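Local atomic coordinates of multiple antibiotic resistance protein MarR (Escherichia coli, PDB entry 1JGS), a protein that represses the marRAB operon by binding its marO operator, and so governs genes for antibiotic resistance and oxidative stress. Residues D31-L40 against M68-V78. Residues are numbered along the deposited sequence; the frame is centred on the assembly and turned at random.
Sequences DITAAQFKVL and MLDRLVCKGWV. With SAL (2-hydroxybenzoic acid), chain C.
Q36 reaches from the first turn of helix 34-46 to M68, L72, K75 and W77, and its buried side chain packs with its methylenes and bonds with its amide. CB lies against CD2 of L72, while CG rests 3.6 Å from SD of M68. With CG beside the backbone N (chi1 -75°) and the chain extended beyond it, the amide is carried between K75 and a bound salicylate. An amide suits this place because it accepts and donates at once. OE1 takes a 2.7 Å bond from NZ of K75, which arrives in the carbonyl plane on a lone pair; NE2 gives a nearly straight one (N-H...O1' angle 169°), 2.6 Å long, to salicylate O1'. The long arm of K75 also lets NZ donate to the backbone O of D31, from above that carbonyl's plane, so one ammonium ties loop and helix together. CB of K75 lies over one face of the W77 indole, whose CZ3 meets CD1 of I32 at 3.4 Å. The flexible thioether of M68, bent at chi2 and chi3, tucks CE against A35 and the ligand, and branched V39 packs CG1 on CD1 of L72, 3.5 Å away. Segments 34-40 and 68-74 run at 86° to each other within the winged-helix DNA-binding domain. Around the crossing, W77 touches I101 of helix 96-118, V39 leans on L58 of helix 51-58, and L40 and V78 both reach L94 of wing strand 90-94.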
loop_
_atom_site.group_PDB
_atom_site.type_symbol
_atom_site.label_atom_id
_atom_site.label_comp_id
_atom_site.label_asym_id
_atom_site.label_seq_id
_atom_site.Cartn_x
_atom_site.Cartn_y
_atom_site.Cartn_z
ATOM N N ASP A 31 0.303 21.709 -3.015
ATOM C CA ASP A 31 -0.891 21.535 -3.838
ATOM C C ASP A 31 -0.807 20.221 -4.632
ATOM O O ASP A 31 -0.793 20.202 -5.867
ATOM C CB ASP A 31 -1.015 22.743 -4.769
ATOM C CG ASP A 31 -2.379 22.851 -5.425
ATOM O OD1 ASP A 31 -2.503 23.633 -6.388
ATOM O OD2 ASP A 31 -3.324 22.174 -4.996
ATOM N N ILE A 32 -0.739 19.116 -3.907
ATOM C CA ILE A 32 -0.664 17.807 -4.532
ATOM C C ILE A 32 -0.968 16.753 -3.494
ATOM O O ILE A 32 -0.639 16.931 -2.318
ATOM C CB ILE A 32 0.738 17.529 -5.081
ATOM C CG1 ILE A 32 0.730 16.199 -5.843
ATOM C CG2 ILE A 32 1.756 17.515 -3.916
ATOM C CD1 ILE A 32 2.003 15.902 -6.578
ATOM N N THR A 33 -1.572 15.648 -3.926
ATOM C CA THR A 33 -1.900 14.565 -3.009
ATOM C C THR A 33 -0.918 13.382 -3.117
ATOM O O THR A 33 -0.270 13.178 -4.145
ATOM C CB THR A 33 -3.315 14.051 -3.263
ATOM O OG1 THR A 33 -3.346 13.366 -4.520
ATOM C CG2 THR A 33 -4.316 15.226 -3.307
ATOM N N ALA A 34 -0.819 12.608 -2.037
ATOM C CA ALA A 34 0.056 11.445 -1.979
ATOM C C ALA A 34 -0.197 10.553 -3.185
ATOM O O ALA A 34 0.740 10.111 -3.848
ATOM C CB ALA A 34 -0.201 10.664 -0.684
ATOM N N ALA A 35 -1.469 10.297 -3.475
ATOM C CA ALA A 35 -1.820 9.461 -4.614
ATOM C C ALA A 35 -1.313 10.051 -5.927
ATOM O O ALA A 35 -0.794 9.316 -6.769
ATOM C CB ALA A 35 -3.331 9.242 -4.672
ATOM N N GLN A 36 -1.465 11.367 -6.108
ATOM C CA GLN A 36 -0.976 12.019 -7.332
ATOM C C GLN A 36 0.538 11.845 -7.412
ATOM O O GLN A 36 1.084 11.559 -8.481
ATOM C CB GLN A 36 -1.320 13.517 -7.342
ATOM C CG GLN A 36 -2.787 13.848 -7.628
ATOM C CD GLN A 36 -3.123 15.325 -7.414
ATOM O OE1 GLN A 36 -2.241 16.183 -7.376
ATOM N NE2 GLN A 36 -4.400 15.620 -7.289
ATOM N N PHE A 37 1.215 12.003 -6.276
ATOM C CA PHE A 37 2.674 11.857 -6.239
ATOM C C PHE A 37 3.095 10.440 -6.653
ATOM O O PHE A 37 4.007 10.265 -7.465
ATOM C CB PHE A 37 3.203 12.175 -4.841
ATOM C CG PHE A 37 4.691 12.068 -4.719
ATOM C CD1 PHE A 37 5.526 12.671 -5.661
ATOM C CD2 PHE A 37 5.265 11.378 -3.658
ATOM C CE1 PHE A 37 6.913 12.591 -5.551
ATOM C CE2 PHE A 37 6.654 11.292 -3.537
ATOM C CZ PHE A 37 7.481 11.901 -4.490
ATOM N N LYS A 38 2.412 9.436 -6.110
ATOM C CA LYS A 38 2.700 8.040 -6.438
ATOM C C LYS A 38 2.501 7.803 -7.943
ATOM O O LYS A 38 3.347 7.194 -8.604
ATOM C CB LYS A 38 1.774 7.113 -5.642
ATOM C CG LYS A 38 1.933 7.204 -4.130
ATOM C CD LYS A 38 0.875 6.368 -3.413
ATOM C CE LYS A 38 1.059 6.385 -1.897
ATOM N NZ LYS A 38 2.318 5.710 -1.469
ATOM N N VAL A 39 1.383 8.276 -8.488
ATOM C CA VAL A 39 1.146 8.104 -9.917
ATOM C C VAL A 39 2.260 8.747 -10.741
ATOM O O VAL A 39 2.638 8.212 -11.782
ATOM C CB VAL A 39 -0.210 8.703 -10.346
ATOM C CG1 VAL A 39 -0.292 8.807 -11.864
ATOM C CG2 VAL A 39 -1.345 7.823 -9.821
ATOM N N LEU A 40 2.795 9.880 -10.285
ATOM C CA LEU A 40 3.876 10.538 -11.031
ATOM C C LEU A 40 5.187 9.742 -10.961
ATOM O O LEU A 40 5.887 9.581 -11.961
ATOM C CB LEU A 40 4.152 11.962 -10.511
ATOM C CG LEU A 40 3.179 13.121 -10.737
ATOM C CD1 LEU A 40 3.830 14.414 -10.227
ATOM C CD2 LEU A 40 2.834 13.259 -12.198
ATOM N N MET A 68 -8.023 10.489 -12.196
ATOM C CA MET A 68 -6.710 10.896 -11.702
ATOM C C MET A 68 -5.832 11.401 -12.855
ATOM O O MET A 68 -5.213 12.469 -12.769
ATOM C CB MET A 68 -6.019 9.705 -11.026
ATOM C CG MET A 68 -4.524 9.891 -10.800
ATOM S SD MET A 68 -4.177 11.139 -9.571
ATOM C CE MET A 68 -4.143 10.089 -8.068
ATOM N N LEU A 69 -5.774 10.625 -13.933
ATOM C CA LEU A 69 -4.953 11.019 -15.066
ATOM C C LEU A 69 -5.452 12.344 -15.652
ATOM O O LEU A 69 -4.648 13.212 -16.021
ATOM C CB LEU A 69 -4.933 9.898 -16.111
ATOM C CG LEU A 69 -4.123 8.641 -15.722
ATOM C CD1 LEU A 69 -4.266 7.572 -16.801
ATOM C CD2 LEU A 69 -2.638 8.989 -15.585
ATOM N N ASP A 70 -6.775 12.518 -15.701
ATOM C CA ASP A 70 -7.343 13.758 -16.231
ATOM C C ASP A 70 -6.980 14.914 -15.311
ATOM O O ASP A 70 -6.641 15.991 -15.782
ATOM C CB ASP A 70 -8.867 13.670 -16.367
ATOM C CG ASP A 70 -9.315 13.022 -17.686
ATOM O OD1 ASP A 70 -8.468 12.740 -18.569
ATOM O OD2 ASP A 70 -10.537 12.806 -17.839
ATOM N N ARG A 71 -7.053 14.713 -14.001
ATOM C CA ARG A 71 -6.690 15.797 -13.096
ATOM C C ARG A 71 -5.217 16.153 -13.311
ATOM O O ARG A 71 -4.849 17.324 -13.334
ATOM C CB ARG A 71 -6.918 15.393 -11.634
ATOM C CG ARG A 71 -6.452 16.419 -10.599
ATOM C CD ARG A 71 -7.029 17.813 -10.872
ATOM N NE ARG A 71 -8.496 17.849 -10.860
ATOM C CZ ARG A 71 -9.242 17.741 -9.764
ATOM N NH1 ARG A 71 -8.662 17.588 -8.577
ATOM N NH2 ARG A 71 -10.566 17.800 -9.847
ATOM N N LEU A 72 -4.369 15.145 -13.474
ATOM C CA LEU A 72 -2.939 15.412 -13.667
ATOM C C LEU A 72 -2.671 16.176 -14.964
ATOM O O LEU A 72 -1.764 17.009 -15.024
ATOM C CB LEU A 72 -2.147 14.099 -13.622
ATOM C CG LEU A 72 -2.083 13.501 -12.204
ATOM C CD1 LEU A 72 -1.467 12.120 -12.186
ATOM C CD2 LEU A 72 -1.297 14.456 -11.338
ATOM N N VAL A 73 -3.454 15.900 -16.005
ATOM C CA VAL A 73 -3.281 16.623 -17.266
ATOM C C VAL A 73 -3.700 18.070 -17.030
ATOM O O VAL A 73 -3.018 18.983 -17.482
ATOM C CB VAL A 73 -4.136 16.006 -18.393
ATOM C CG1 VAL A 73 -4.079 16.868 -19.641
ATOM C CG2 VAL A 73 -3.627 14.594 -18.691
ATOM N N CYS A 74 -4.802 18.281 -16.296
ATOM C CA CYS A 74 -5.271 19.641 -15.984
ATOM C C CYS A 74 -4.196 20.422 -15.237
ATOM O O CYS A 74 -4.101 21.646 -15.360
ATOM C CB CYS A 74 -6.525 19.619 -15.108
ATOM S SG CYS A 74 -8.072 19.346 -15.963
ATOM N N LYS A 75 -3.404 19.728 -14.435
ATOM C CA LYS A 75 -2.353 20.406 -13.697
ATOM C C LYS A 75 -1.115 20.584 -14.580
ATOM O O LYS A 75 -0.135 21.220 -14.175
ATOM C CB LYS A 75 -2.000 19.617 -12.436
ATOM C CG LYS A 75 -3.048 19.706 -11.342
ATOM C CD LYS A 75 -2.607 18.899 -10.118
ATOM C CE LYS A 75 -3.444 19.216 -8.889
ATOM N NZ LYS A 75 -2.729 18.854 -7.644
ATOM N N GLY A 76 -1.173 20.026 -15.789
ATOM C CA GLY A 76 -0.054 20.137 -16.713
ATOM C C GLY A 76 1.132 19.253 -16.339
ATOM O O GLY A 76 2.260 19.497 -16.771
ATOM N N TRP A 77 0.888 18.215 -15.541
ATOM C CA TRP A 77 1.971 17.342 -15.129
ATOM C C TRP A 77 2.103 16.084 -15.964
ATOM O O TRP A 77 3.152 15.451 -15.964
ATOM C CB TRP A 77 1.804 16.947 -13.660
ATOM C CG TRP A 77 1.850 18.088 -12.699
ATOM C CD1 TRP A 77 2.325 19.342 -12.940
ATOM C CD2 TRP A 77 1.386 18.086 -11.344
ATOM N NE1 TRP A 77 2.183 20.128 -11.821
ATOM C CE2 TRP A 77 1.608 19.381 -10.825
ATOM C CE3 TRP A 77 0.804 17.117 -10.520
ATOM C CZ2 TRP A 77 1.267 19.738 -9.517
ATOM C CZ3 TRP A 77 0.462 17.469 -9.210
ATOM C CH2 TRP A 77 0.696 18.772 -8.724
ATOM N N VAL A 78 1.048 15.723 -16.687
ATOM C CA VAL A 78 1.056 14.511 -17.495
ATOM C C VAL A 78 0.478 14.768 -18.879
ATOM O O VAL A 78 -0.357 15.653 -19.050
ATOM C CB VAL A 78 0.224 13.405 -16.790
ATOM C CG1 VAL A 78 0.017 12.220 -17.707
ATOM C CG2 VAL A 78 0.921 12.973 -15.500
HETATM C "C1'" SAL C . -7.113 12.837 -7.592
HETATM O "O1'" SAL C . -6.426 13.951 -7.372
HETATM O "O2'" SAL C . -7.836 12.704 -8.621
HETATM C C1 SAL C . -6.969 11.790 -6.558
HETATM C C2 SAL C . -7.676 10.513 -6.690
HETATM C C3 SAL C . -7.546 9.493 -5.698
HETATM C C4 SAL C . -6.737 9.692 -4.566
HETATM C C5 SAL C . -5.969 11.078 -4.414
HETATM C C6 SAL C . -6.132 12.029 -5.417
HETATM O O2 SAL C . -8.494 10.223 -7.760
#